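Suppressor protein MPT5 (Saccharomyces cerevisiae, PDB 5BZ1) binds the 3'-UTRs of target mRNAs through its Pumilio-homology domain and represses their expression after transcription, including that of HO. Local coordinates at residues T172-K177 and C181-L186; T134-L139 and H143-C148; V200-F205 and N216-F221; S155-I160 and L187-L192. All coordinates share one frame; numbering follows the deposited sequence.

All four contacts lie within one curved Pumilio-repeat scaffold bound to RNA. Contacts 1 and 2 are equivalent pairings in Pumilio repeats 5 and 4: each packs buried residues near the end of one helix on an RNA-facing helix, and an exposed residue reaches the edge of each. The two touch directly, through Lys185 with Gln146 and Thr172 with Asn137. Contact 3 has three buried isoleucines between its segments and places its base-reading polar groups elsewhere on helix 215-223. Contact 4 shares helix 179-189 with contact 1 but joins repeat 4 to repeat 5; it is apolar and its nearest atom is about 11 Å from the RNA. Contacts 2 and 3 do not touch.

Contact 1: residues T172-K177 and C181-L186; sequences TISTHK and CVLQKL. With nucleotides of chain B.
Leu183 is the main apolar partner of residues 172-177. Its CB lies 4.3 Å from Ile173 CG2. With CG anti to the backbone N (chi1 -174°), the chain carries CD2 on to the Ser174 hydroxyl, where CD2 and OG are 3.3 Å apart. That hydroxyl has its hydrogen bond to Ile170 O, one turn back in its own helix, which satisfies it. At the RNA end of the contact, Cys181 SG sits 3.7 Å from Lys177 O. Helices 169-174 and 179-189 both belong to Pumilio repeat 5, and the second of them carries the residues that read the RNA bases. Cys181 SG also meets U5 of chain B, 3.6 Å from its N3. Polar recognition falls to Gln184, whose extended chain delivers NE2 to N1 of A4 of chain B in a nearly straight hydrogen bond of 2.9 Å (174°). The same NE2 is bonded to Cys180 O, which helps fix the rotation of the amide. Trading Gln184 for an alanine removes this amide, and N1 of A4 would probably be left without its protein donor. Outward, Ile164 of helix 158-165 packs on Ile173 and Leu183, and Ile218 of helix 215-223 packs on Ser174 and Leu183.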
# COMPACT_ATOMS: atom_id res chain seq x y z
N THR A 172 10.60 -1.01 -8.99
CA THR A 172 10.21 0.29 -9.52
C THR A 172 9.04 0.90 -8.74
O THR A 172 9.00 2.10 -8.49
CB THR A 172 9.82 0.18 -11.01
OG1 THR A 172 10.83 -0.54 -11.72
CG2 THR A 172 9.64 1.57 -11.63
N ILE A 173 8.10 0.04 -8.34
CA ILE A 173 6.92 0.46 -7.61
C ILE A 173 7.14 0.62 -6.10
O ILE A 173 6.80 1.65 -5.52
CB ILE A 173 5.75 -0.51 -7.89
CG1 ILE A 173 5.25 -0.33 -9.32
CG2 ILE A 173 4.61 -0.31 -6.90
CD1 ILE A 173 4.49 -1.52 -9.87
N SER A 174 7.71 -0.41 -5.46
CA SER A 174 7.86 -0.42 -4.00
C SER A 174 8.83 0.64 -3.48
O SER A 174 8.71 1.08 -2.34
CB SER A 174 8.30 -1.80 -3.51
OG SER A 174 7.37 -2.80 -3.86
N THR A 175 9.80 1.03 -4.31
CA THR A 175 10.81 1.99 -3.90
C THR A 175 10.46 3.41 -4.35
O THR A 175 11.29 4.32 -4.28
CB THR A 175 12.20 1.63 -4.45
OG1 THR A 175 12.20 1.76 -5.88
CG2 THR A 175 12.57 0.20 -4.07
N HIS A 176 9.22 3.58 -4.80
CA HIS A 176 8.75 4.90 -5.20
C HIS A 176 7.80 5.49 -4.15
O HIS A 176 6.98 4.77 -3.56
CB HIS A 176 8.06 4.83 -6.57
CG HIS A 176 7.77 6.17 -7.17
ND1 HIS A 176 6.68 6.93 -6.79
CD2 HIS A 176 8.40 6.88 -8.13
CE1 HIS A 176 6.66 8.05 -7.48
NE2 HIS A 176 7.70 8.05 -8.31
N LYS A 177 7.93 6.79 -3.93
CA LYS A 177 7.13 7.53 -2.95
C LYS A 177 5.62 7.29 -3.07
O LYS A 177 4.93 7.08 -2.07
CB LYS A 177 7.42 9.02 -3.13
CG LYS A 177 6.83 9.94 -2.08
CD LYS A 177 6.65 11.34 -2.64
CE LYS A 177 7.74 11.70 -3.65
NZ LYS A 177 7.41 12.91 -4.46
N CYS A 181 2.63 3.54 -1.66
CA CYS A 181 1.31 3.78 -1.07
C CYS A 181 0.22 3.06 -1.86
O CYS A 181 -0.68 2.45 -1.28
CB CYS A 181 1.02 5.28 -1.01
SG CYS A 181 2.11 6.19 0.12
N VAL A 182 0.30 3.13 -3.19
CA VAL A 182 -0.66 2.44 -4.06
C VAL A 182 -0.64 0.94 -3.80
O VAL A 182 -1.70 0.31 -3.68
CB VAL A 182 -0.34 2.70 -5.54
CG1 VAL A 182 -1.28 1.93 -6.44
CG2 VAL A 182 -0.41 4.19 -5.85
N LEU A 183 0.56 0.37 -3.70
CA LEU A 183 0.73 -1.07 -3.50
C LEU A 183 0.10 -1.53 -2.18
O LEU A 183 -0.49 -2.61 -2.12
CB LEU A 183 2.21 -1.44 -3.53
CG LEU A 183 2.55 -2.93 -3.47
CD1 LEU A 183 1.83 -3.69 -4.57
CD2 LEU A 183 4.05 -3.15 -3.59
N GLN A 184 0.23 -0.71 -1.14
CA GLN A 184 -0.38 -1.02 0.15
C GLN A 184 -1.91 -1.00 0.08
O GLN A 184 -2.58 -1.83 0.69
CB GLN A 184 0.11 -0.05 1.23
CG GLN A 184 1.59 -0.23 1.60
CD GLN A 184 2.07 0.80 2.60
OE1 GLN A 184 1.55 0.88 3.72
NE2 GLN A 184 3.07 1.58 2.21
N LYS A 185 -2.45 -0.03 -0.66
CA LYS A 185 -3.90 0.04 -0.88
C LYS A 185 -4.38 -1.22 -1.57
O LYS A 185 -5.36 -1.84 -1.15
CB LYS A 185 -4.26 1.26 -1.73
CG LYS A 185 -3.83 2.60 -1.15
CD LYS A 185 -4.45 2.85 0.20
CE LYS A 185 -3.94 4.16 0.81
NZ LYS A 185 -4.27 5.36 0.00
N LEU A 186 -3.68 -1.60 -2.64
CA LEU A 186 -4.00 -2.81 -3.39
C LEU A 186 -3.98 -4.05 -2.51
O LEU A 186 -4.93 -4.85 -2.54
CB LEU A 186 -3.00 -2.98 -4.54
CG LEU A 186 -3.19 -4.21 -5.41
CD1 LEU A 186 -4.46 -4.09 -6.25
CD2 LEU A 186 -1.99 -4.44 -6.29
P A B 4 9.21 10.01 8.03
OP1 A B 4 9.29 11.48 8.00
OP2 A B 4 8.37 9.33 9.05
O5' A B 4 8.74 9.48 6.61
C5' A B 4 9.47 9.79 5.43
C4' A B 4 8.67 9.45 4.20
O4' A B 4 8.47 8.01 4.14
C3' A B 4 7.26 10.02 4.15
O3' A B 4 7.24 11.37 3.72
C2' A B 4 6.55 9.06 3.20
O2' A B 4 6.83 9.38 1.84
C1' A B 4 7.23 7.72 3.54
N9 A B 4 6.43 6.90 4.47
C8 A B 4 6.33 7.01 5.84
N7 A B 4 5.53 6.12 6.38
C5 A B 4 5.07 5.36 5.30
C6 A B 4 4.20 4.26 5.22
N6 A B 4 3.59 3.69 6.26
N1 A B 4 3.97 3.75 3.99
C2 A B 4 4.57 4.31 2.93
N3 A B 4 5.41 5.34 2.88
C4 A B 4 5.62 5.83 4.12
P U B 5 6.06 12.36 4.20
OP1 U B 5 6.41 13.71 3.72
OP2 U B 5 5.79 12.13 5.65
O5' U B 5 4.79 11.86 3.40
C5' U B 5 4.63 12.17 2.01
C4' U B 5 3.18 12.14 1.60
O4' U B 5 2.71 10.76 1.60
C3' U B 5 2.21 12.91 2.50
O3' U B 5 1.15 13.42 1.70
C2' U B 5 1.66 11.81 3.40
O2' U B 5 0.43 12.11 4.02
C1' U B 5 1.55 10.66 2.41
N1 U B 5 1.50 9.33 3.04
C2 U B 5 0.54 8.45 2.56
O2 U B 5 -0.22 8.73 1.65
N3 U B 5 0.52 7.21 3.17
C4 U B 5 1.34 6.79 4.20
O4 U B 5 1.20 5.65 4.66
C5 U B 5 2.30 7.76 4.64
C6 U B 5 2.35 8.97 4.06

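Contact 2: residues T134-L139 and H143-C148; sequences TLINDL and HVIQKC. With nucleotides of chain B.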
# COMPACT_ATOMS: atom_id res chain seq x y z
N THR A 134 4.02 3.45 -14.92
CA THR A 134 4.08 4.90 -14.94
C THR A 134 2.87 5.52 -14.22
O THR A 134 3.03 6.44 -13.42
CB THR A 134 4.18 5.44 -16.38
OG1 THR A 134 5.48 5.12 -16.90
CG2 THR A 134 3.98 6.94 -16.41
N LEU A 135 1.68 5.01 -14.50
CA LEU A 135 0.46 5.47 -13.83
C LEU A 135 0.53 5.28 -12.32
O LEU A 135 0.14 6.16 -11.55
CB LEU A 135 -0.77 4.76 -14.40
CG LEU A 135 -1.18 5.17 -15.81
CD1 LEU A 135 -2.49 4.52 -16.20
CD2 LEU A 135 -1.29 6.68 -15.90
N ILE A 136 1.01 4.11 -11.89
CA ILE A 136 1.12 3.78 -10.47
C ILE A 136 1.99 4.80 -9.73
O ILE A 136 1.69 5.19 -8.60
CB ILE A 136 1.66 2.35 -10.28
CG1 ILE A 136 0.64 1.32 -10.75
CG2 ILE A 136 2.01 2.08 -8.82
CD1 ILE A 136 1.15 -0.11 -10.78
N ASN A 137 3.07 5.23 -10.39
CA ASN A 137 4.01 6.17 -9.78
C ASN A 137 3.75 7.64 -10.11
O ASN A 137 4.36 8.52 -9.51
CB ASN A 137 5.44 5.80 -10.17
CG ASN A 137 5.94 4.56 -9.47
OD1 ASN A 137 5.36 4.13 -8.48
ND2 ASN A 137 7.02 3.98 -9.98
N ASP A 138 2.85 7.90 -11.06
CA ASP A 138 2.63 9.27 -11.52
C ASP A 138 1.86 10.12 -10.50
O ASP A 138 0.90 9.65 -9.87
CB ASP A 138 1.90 9.28 -12.87
CG ASP A 138 1.74 10.68 -13.42
OD1 ASP A 138 2.71 11.21 -14.01
OD2 ASP A 138 0.64 11.25 -13.28
N LEU A 139 2.30 11.36 -10.37
CA LEU A 139 1.70 12.35 -9.48
C LEU A 139 0.18 12.43 -9.62
O LEU A 139 -0.55 12.54 -8.63
CB LEU A 139 2.33 13.72 -9.75
CG LEU A 139 1.74 14.96 -9.08
CD1 LEU A 139 1.87 14.85 -7.56
CD2 LEU A 139 2.43 16.21 -9.59
N HIS A 143 -3.73 8.44 -8.42
CA HIS A 143 -5.06 8.65 -7.84
C HIS A 143 -6.13 7.88 -8.61
O HIS A 143 -7.10 7.39 -8.02
CB HIS A 143 -5.40 10.15 -7.80
CG HIS A 143 -4.49 10.95 -6.93
ND1 HIS A 143 -4.51 10.88 -5.55
CD2 HIS A 143 -3.53 11.86 -7.24
CE1 HIS A 143 -3.60 11.69 -5.05
NE2 HIS A 143 -2.99 12.30 -6.06
N VAL A 144 -5.95 7.77 -9.92
CA VAL A 144 -6.85 6.98 -10.76
C VAL A 144 -6.72 5.49 -10.44
O VAL A 144 -7.73 4.79 -10.31
CB VAL A 144 -6.60 7.23 -12.26
CG1 VAL A 144 -7.39 6.25 -13.12
CG2 VAL A 144 -6.95 8.67 -12.63
N ILE A 145 -5.49 5.00 -10.31
CA ILE A 145 -5.26 3.60 -9.95
C ILE A 145 -5.89 3.30 -8.59
O ILE A 145 -6.55 2.28 -8.42
CB ILE A 145 -3.76 3.24 -9.93
CG1 ILE A 145 -3.12 3.50 -11.30
CG2 ILE A 145 -3.57 1.78 -9.53
CD1 ILE A 145 -3.77 2.73 -12.44
N GLN A 146 -5.69 4.20 -7.63
CA GLN A 146 -6.25 4.02 -6.30
C GLN A 146 -7.78 4.02 -6.32
O GLN A 146 -8.42 3.27 -5.58
CB GLN A 146 -5.73 5.08 -5.32
CG GLN A 146 -4.27 4.90 -4.93
CD GLN A 146 -3.83 5.89 -3.86
OE1 GLN A 146 -4.42 5.97 -2.79
NE2 GLN A 146 -2.78 6.65 -4.16
N LYS A 147 -8.36 4.86 -7.18
CA LYS A 147 -9.81 4.91 -7.30
C LYS A 147 -10.34 3.58 -7.84
O LYS A 147 -11.34 3.06 -7.34
CB LYS A 147 -10.24 6.08 -8.20
CG LYS A 147 -11.74 6.29 -8.29
CD LYS A 147 -12.35 6.69 -6.94
CE LYS A 147 -12.00 8.13 -6.57
NZ LYS A 147 -12.75 8.60 -5.36
N CYS A 148 -9.67 3.02 -8.85
CA CYS A 148 -10.02 1.70 -9.37
C CYS A 148 -9.97 0.64 -8.27
O CYS A 148 -10.86 -0.20 -8.16
CB CYS A 148 -9.05 1.28 -10.48
SG CYS A 148 -9.16 2.25 -12.01
P U B 6 0.99 15.00 1.47
OP1 U B 6 2.17 15.69 2.06
OP2 U B 6 -0.39 15.37 1.92
O5' U B 6 1.03 15.17 -0.11
C5' U B 6 2.26 15.08 -0.83
C4' U B 6 2.03 14.95 -2.32
O4' U B 6 1.97 13.55 -2.68
C3' U B 6 0.73 15.58 -2.84
O3' U B 6 0.96 16.13 -4.14
C2' U B 6 -0.20 14.38 -2.96
O2' U B 6 -1.26 14.53 -3.89
C1' U B 6 0.77 13.28 -3.38
N1 U B 6 0.32 11.92 -3.06
C2 U B 6 -0.08 11.13 -4.13
O2 U B 6 -0.06 11.53 -5.28
N3 U B 6 -0.51 9.86 -3.80
C4 U B 6 -0.56 9.31 -2.53
O4 U B 6 -0.97 8.15 -2.39
C5 U B 6 -0.13 10.19 -1.49
C6 U B 6 0.29 11.44 -1.77
P U B 7 0.71 17.70 -4.42
OP1 U B 7 1.19 18.02 -5.80
OP2 U B 7 1.27 18.45 -3.27
O5' U B 7 -0.88 17.84 -4.40
C5' U B 7 -1.51 19.12 -4.50
C4' U B 7 -2.89 19.12 -3.89
O4' U B 7 -3.86 18.59 -4.84
C3' U B 7 -3.05 18.30 -2.61
O3' U B 7 -4.01 18.93 -1.75
C2' U B 7 -3.65 16.99 -3.14
O2' U B 7 -4.35 16.23 -2.19
C1' U B 7 -4.56 17.52 -4.25
N1 U B 7 -4.90 16.54 -5.29
C2 U B 7 -6.17 15.98 -5.24
O2 U B 7 -6.98 16.24 -4.37
N3 U B 7 -6.45 15.08 -6.24
C4 U B 7 -5.62 14.70 -7.27
O4 U B 7 -6.03 13.88 -8.10
C5 U B 7 -4.33 15.34 -7.26
C6 U B 7 -4.02 16.22 -6.30
O HOH W 1 -1.16 14.46 -6.42
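In Pumilio repeat 4, Ile145 on the RNA-facing helix 141-151 packs against Leu135 and Ile136 of helix 129-137. Ile145 CG1 stands 4.1 Å from Leu135 CB and 4.4 Å from Ile136 CG1. Nearer the RNA, His143 CD2 lies 3.4 Å from Leu139 O. One water, in the plane of the imidazole at its edge, lies within hydrogen-bonding distance of both residues, 2.9 Å from His143 NE2 and 3.0 Å from Leu139 O, though it has more acceptors in reach than protons to give. Over one face of that ring, displaced toward its rim, C4 of U7 of chain B sits 3.5 Å above the plane. Gln146, its chain extended beyond CG, donates from NE2 to O4 of U6 of chain B over 2.9 Å, a somewhat bent bond (152°). Asp138 OD2 caps the start of helix 141-151 at the nitrogens of Asn140 and Gly141. Helices 89-93 and 98-107 lie against Leu135, His143 and Val144, while Val182 of helix 179-189 touches Ile136, Ile145 and Gln146.

Contact 3: residues V200-F205 and N216-F221; sequences VKIVQF and NYIIQF. With nucleotides of chain B.
Ile202 of helix 192-204 meets Ile218 and Ile219 of helix 215-223 through separate branches. Its CD1 touches Ile218 CG2 at 3.6 Å, the two side chains crossing at about a right angle. Its CG2 lies 3.7 Å from Ile219 CD1, and here the chains run past each other in opposite senses. In Ile219, chi1 (-51°) and chi2 (-53°) together bring CD1 back to Ile202, although its CB points neither toward residues 200-205 nor away from them. Around this trio, Ile170 of helix 169-174 packs on Ile202 and Val256 of helix 253-273 on Ile219. Elsewhere on helix 215-223, Asn216, Tyr217 and Gln220 meet the RNA. Asn216 OD1 accepts the N3 proton of U3 of chain B at 2.8 Å, while Asn216 ND2 gives a more bent bond of 2.9 Å to O2. Gln220 NE2 points almost straight at O4 of U3, also at 2.9 Å (177°). The Tyr217 ring has C5 of A4 of chain B over its centre, 3.4 Å above the plane. This is the Pumilio pattern for uracil: the Asn216 carbonyl takes a proton from N3 and Gln220 gives one to O4, a pairing that cytosine, with an unprotonated N3 and an amino group at position 4, would probably not satisfy.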
# COMPACT_ATOMS: atom_id res chain seq x y z
N VAL A 200 5.62 -13.35 -4.08
CA VAL A 200 6.67 -14.10 -4.76
C VAL A 200 7.71 -13.13 -5.33
O VAL A 200 8.91 -13.32 -5.17
CB VAL A 200 6.11 -15.00 -5.87
CG1 VAL A 200 7.22 -15.50 -6.78
CG2 VAL A 200 5.34 -16.17 -5.28
N LYS A 201 7.23 -12.08 -5.99
CA LYS A 201 8.11 -11.08 -6.57
C LYS A 201 8.82 -10.25 -5.50
O LYS A 201 10.00 -9.91 -5.63
CB LYS A 201 7.33 -10.19 -7.54
CG LYS A 201 7.95 -10.11 -8.93
CD LYS A 201 8.07 -11.48 -9.59
CE LYS A 201 8.91 -11.41 -10.86
NZ LYS A 201 8.98 -12.72 -11.55
N ILE A 202 8.10 -9.93 -4.42
CA ILE A 202 8.67 -9.18 -3.30
C ILE A 202 9.83 -9.96 -2.65
O ILE A 202 10.88 -9.39 -2.35
CB ILE A 202 7.60 -8.83 -2.25
CG1 ILE A 202 6.75 -7.64 -2.73
CG2 ILE A 202 8.23 -8.50 -0.91
CD1 ILE A 202 5.53 -7.36 -1.87
N VAL A 203 9.62 -11.25 -2.43
CA VAL A 203 10.66 -12.11 -1.87
C VAL A 203 11.84 -12.25 -2.83
O VAL A 203 13.00 -12.23 -2.40
CB VAL A 203 10.10 -13.51 -1.50
CG1 VAL A 203 11.23 -14.46 -1.09
CG2 VAL A 203 9.07 -13.39 -0.38
N GLN A 204 11.54 -12.38 -4.12
CA GLN A 204 12.58 -12.52 -5.14
C GLN A 204 13.53 -11.32 -5.15
O GLN A 204 14.74 -11.49 -5.33
CB GLN A 204 11.94 -12.69 -6.52
CG GLN A 204 12.94 -12.66 -7.68
CD GLN A 204 12.30 -12.93 -9.03
OE1 GLN A 204 11.12 -13.25 -9.12
NE2 GLN A 204 13.10 -12.82 -10.09
N PHE A 205 12.99 -10.13 -4.93
CA PHE A 205 13.78 -8.91 -4.97
C PHE A 205 13.95 -8.27 -3.60
O PHE A 205 14.12 -7.06 -3.48
CB PHE A 205 13.15 -7.91 -5.94
CG PHE A 205 13.19 -8.35 -7.37
CD1 PHE A 205 14.30 -8.08 -8.16
CD2 PHE A 205 12.13 -9.03 -7.93
CE1 PHE A 205 14.35 -8.48 -9.48
CE2 PHE A 205 12.16 -9.44 -9.25
CZ PHE A 205 13.28 -9.17 -10.03
N ASN A 216 10.95 -0.75 2.65
CA ASN A 216 10.89 -1.34 3.99
C ASN A 216 9.46 -1.36 4.53
O ASN A 216 9.08 -2.26 5.28
CB ASN A 216 11.83 -0.60 4.95
CG ASN A 216 11.23 0.69 5.48
OD1 ASN A 216 10.58 0.71 6.53
ND2 ASN A 216 11.45 1.79 4.77
N TYR A 217 8.66 -0.37 4.13
CA TYR A 217 7.26 -0.31 4.56
C TYR A 217 6.44 -1.44 3.94
O TYR A 217 5.50 -1.95 4.55
CB TYR A 217 6.65 1.05 4.23
CG TYR A 217 7.16 2.17 5.12
CD1 TYR A 217 6.78 2.24 6.45
CD2 TYR A 217 8.00 3.15 4.62
CE1 TYR A 217 7.24 3.26 7.27
CE2 TYR A 217 8.46 4.18 5.43
CZ TYR A 217 8.08 4.23 6.75
OH TYR A 217 8.54 5.24 7.56
N ILE A 218 6.81 -1.83 2.72
CA ILE A 218 6.14 -2.91 2.02
C ILE A 218 6.37 -4.26 2.70
O ILE A 218 5.43 -5.05 2.87
CB ILE A 218 6.59 -2.97 0.54
CG1 ILE A 218 6.16 -1.70 -0.21
CG2 ILE A 218 6.01 -4.19 -0.14
CD1 ILE A 218 4.67 -1.39 -0.08
N ILE A 219 7.61 -4.53 3.09
CA ILE A 219 7.91 -5.76 3.82
C ILE A 219 7.12 -5.81 5.12
O ILE A 219 6.53 -6.84 5.47
CB ILE A 219 9.41 -5.89 4.15
CG1 ILE A 219 10.28 -5.67 2.91
CG2 ILE A 219 9.69 -7.26 4.77
CD1 ILE A 219 9.88 -6.54 1.73
N GLN A 220 7.11 -4.69 5.84
CA GLN A 220 6.36 -4.58 7.08
C GLN A 220 4.86 -4.79 6.87
O GLN A 220 4.19 -5.39 7.71
CB GLN A 220 6.63 -3.23 7.75
CG GLN A 220 8.05 -3.05 8.27
CD GLN A 220 8.23 -1.78 9.08
OE1 GLN A 220 7.72 -1.67 10.19
NE2 GLN A 220 8.94 -0.81 8.51
N PHE A 221 4.34 -4.31 5.74
CA PHE A 221 2.93 -4.49 5.43
C PHE A 221 2.58 -5.96 5.25
O PHE A 221 1.55 -6.42 5.74
CB PHE A 221 2.52 -3.69 4.19
CG PHE A 221 1.04 -3.53 4.03
CD1 PHE A 221 0.38 -2.44 4.58
CD2 PHE A 221 0.29 -4.49 3.36
CE1 PHE A 221 -1.00 -2.30 4.45
CE2 PHE A 221 -1.09 -4.36 3.23
CZ PHE A 221 -1.73 -3.26 3.77
P U B 3 14.26 9.72 12.18
OP1 U B 3 14.58 10.76 11.17
OP2 U B 3 13.45 10.11 13.37
O5' U B 3 13.53 8.50 11.46
C5' U B 3 12.28 8.66 10.82
C4' U B 3 12.33 8.16 9.40
O4' U B 3 12.74 6.77 9.36
C3' U B 3 11.02 8.19 8.62
O3' U B 3 10.73 9.49 8.14
C2' U B 3 11.26 7.16 7.52
O2' U B 3 12.01 7.73 6.46
C1' U B 3 12.14 6.13 8.24
N1 U B 3 11.37 4.96 8.72
C2 U B 3 11.17 3.93 7.80
O2 U B 3 11.58 3.97 6.66
N3 U B 3 10.45 2.87 8.28
C4 U B 3 9.93 2.72 9.55
O4 U B 3 9.30 1.70 9.83
C5 U B 3 10.19 3.82 10.44
C6 U B 3 10.89 4.88 10.01
P A B 4 9.21 10.01 8.03
OP1 A B 4 9.29 11.48 8.00
OP2 A B 4 8.37 9.33 9.05
O5' A B 4 8.74 9.48 6.61
C5' A B 4 9.47 9.79 5.43
C4' A B 4 8.67 9.45 4.20
O4' A B 4 8.47 8.01 4.14
C3' A B 4 7.26 10.02 4.15
O3' A B 4 7.24 11.37 3.72
C2' A B 4 6.55 9.06 3.20
O2' A B 4 6.83 9.38 1.84
C1' A B 4 7.23 7.72 3.54
N9 A B 4 6.43 6.90 4.47
C8 A B 4 6.33 7.01 5.84
N7 A B 4 5.53 6.12 6.38
C5 A B 4 5.07 5.36 5.30
C6 A B 4 4.20 4.26 5.22
N6 A B 4 3.59 3.69 6.26
N1 A B 4 3.97 3.75 3.99
C2 A B 4 4.57 4.31 2.93
N3 A B 4 5.41 5.34 2.88
C4 A B 4 5.62 5.83 4.12

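Contact 4: residues S155-I160 and L187-L192; sequences SKFGFI and LSVCTL
Phe157 carries most of this contact, its ring meeting Val189 and Cys190 across the junction between Pumilio repeats 4 and 5. In this stack of helical repeats it stands just before helix 158-165, whereas its partners lie at the C-terminal part of helix 179-189 and in the link to helix 192-204. The phenyl group comes edge-on. Its CE2 approaches Val189 CG2 to 3.9 Å, the two side chains crossing at about a right angle, and Cys190 CB lies in the ring plane beyond the same rim. The torsions explain which edge is offered: chi1 of -69° sets CG anti to the carbonyl carbon, and chi2 of -6° keeps the ring nearly coplanar with CA, so CD1 is folded back beside the Phe157 backbone and CD2 and CE2 face outward. Further partners surround the ring. Leu186 of helix 179-189 packs on CD2, the carbonyl of Cys148 on CE1, and Gln194 of helix 192-204 also touches the side chain. With an alanine instead of Phe157, the ring that spans the junction is gone, and Val189 and Cys190 would probably lose the aromatic edge they pack on, leaving a gap beside Leu186. Thr191, next along the chain, N-caps helix 192-204. Cys190 turns its SG between its own N and carbonyl carbon, leaving CB as the atom 3.9 Å from Phe157 CD2.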
# COMPACT_ATOMS: atom_id res chain seq x y z
N SER A 155 -11.60 -8.85 -9.00
CA SER A 155 -11.63 -9.64 -10.23
C SER A 155 -11.25 -8.80 -11.46
O SER A 155 -11.04 -9.35 -12.54
CB SER A 155 -13.00 -10.27 -10.43
OG SER A 155 -13.95 -9.30 -10.82
N LYS A 156 -11.18 -7.48 -11.29
CA LYS A 156 -10.82 -6.57 -12.38
C LYS A 156 -9.37 -6.11 -12.29
O LYS A 156 -8.87 -5.43 -13.19
CB LYS A 156 -11.73 -5.33 -12.37
CG LYS A 156 -13.22 -5.62 -12.21
CD LYS A 156 -13.81 -6.32 -13.42
CE LYS A 156 -15.33 -6.38 -13.33
NZ LYS A 156 -15.94 -7.16 -14.45
N PHE A 157 -8.69 -6.47 -11.20
CA PHE A 157 -7.35 -5.95 -10.91
C PHE A 157 -6.24 -6.49 -11.83
O PHE A 157 -5.06 -6.20 -11.62
CB PHE A 157 -6.95 -6.22 -9.45
CG PHE A 157 -7.74 -5.42 -8.44
CD1 PHE A 157 -8.64 -4.44 -8.83
CD2 PHE A 157 -7.56 -5.65 -7.08
CE1 PHE A 157 -9.36 -3.72 -7.89
CE2 PHE A 157 -8.27 -4.93 -6.13
CZ PHE A 157 -9.17 -3.96 -6.53
N GLY A 158 -6.63 -7.28 -12.83
CA GLY A 158 -5.68 -7.95 -13.71
C GLY A 158 -4.55 -7.10 -14.28
O GLY A 158 -3.39 -7.50 -14.20
N PHE A 159 -4.89 -5.94 -14.83
CA PHE A 159 -3.88 -5.08 -15.46
C PHE A 159 -2.88 -4.51 -14.45
O PHE A 159 -1.73 -4.22 -14.80
CB PHE A 159 -4.54 -3.96 -16.26
CG PHE A 159 -5.09 -2.84 -15.43
CD1 PHE A 159 -4.35 -1.68 -15.22
CD2 PHE A 159 -6.37 -2.93 -14.88
CE1 PHE A 159 -4.86 -0.64 -14.47
CE2 PHE A 159 -6.89 -1.88 -14.12
CZ PHE A 159 -6.13 -0.74 -13.92
N ILE A 160 -3.32 -4.35 -13.21
CA ILE A 160 -2.45 -3.86 -12.15
C ILE A 160 -1.50 -4.96 -11.68
O ILE A 160 -0.29 -4.75 -11.59
CB ILE A 160 -3.27 -3.34 -10.95
CG1 ILE A 160 -4.24 -2.24 -11.39
CG2 ILE A 160 -2.35 -2.80 -9.87
CD1 ILE A 160 -5.17 -1.75 -10.29
N LEU A 187 -2.92 -4.21 -1.73
CA LEU A 187 -2.74 -5.39 -0.89
C LEU A 187 -3.82 -5.50 0.19
O LEU A 187 -4.13 -6.59 0.66
CB LEU A 187 -1.35 -5.41 -0.25
CG LEU A 187 -0.15 -5.69 -1.16
CD1 LEU A 187 1.15 -5.53 -0.41
CD2 LEU A 187 -0.24 -7.08 -1.75
N SER A 188 -4.39 -4.36 0.57
CA SER A 188 -5.39 -4.33 1.64
C SER A 188 -6.77 -4.80 1.18
O SER A 188 -7.62 -5.11 2.01
CB SER A 188 -5.49 -2.93 2.24
OG SER A 188 -6.03 -2.01 1.31
N VAL A 189 -6.98 -4.88 -0.13
CA VAL A 189 -8.30 -5.26 -0.66
C VAL A 189 -8.29 -6.42 -1.66
O VAL A 189 -9.33 -7.02 -1.91
CB VAL A 189 -9.02 -4.05 -1.32
CG1 VAL A 189 -9.27 -2.94 -0.31
CG2 VAL A 189 -8.21 -3.54 -2.50
N CYS A 190 -7.14 -6.72 -2.25
CA CYS A 190 -7.08 -7.73 -3.30
C CYS A 190 -7.19 -9.16 -2.75
O CYS A 190 -7.12 -9.36 -1.53
CB CYS A 190 -5.81 -7.58 -4.14
SG CYS A 190 -4.28 -7.99 -3.27
N THR A 191 -7.39 -10.14 -3.63
CA THR A 191 -7.60 -11.52 -3.20
C THR A 191 -6.31 -12.16 -2.67
O THR A 191 -5.21 -11.70 -2.98
CB THR A 191 -8.16 -12.40 -4.33
OG1 THR A 191 -7.09 -12.85 -5.18
CG2 THR A 191 -9.17 -11.63 -5.16
N LEU A 192 -6.46 -13.21 -1.88
CA LEU A 192 -5.32 -13.90 -1.29
C LEU A 192 -4.35 -14.38 -2.37
O LEU A 192 -3.13 -14.19 -2.25
CB LEU A 192 -5.79 -15.07 -0.43
CG LEU A 192 -4.77 -15.68 0.54
CD1 LEU A 192 -3.89 -14.59 1.14
CD2 LEU A 192 -5.48 -16.44 1.64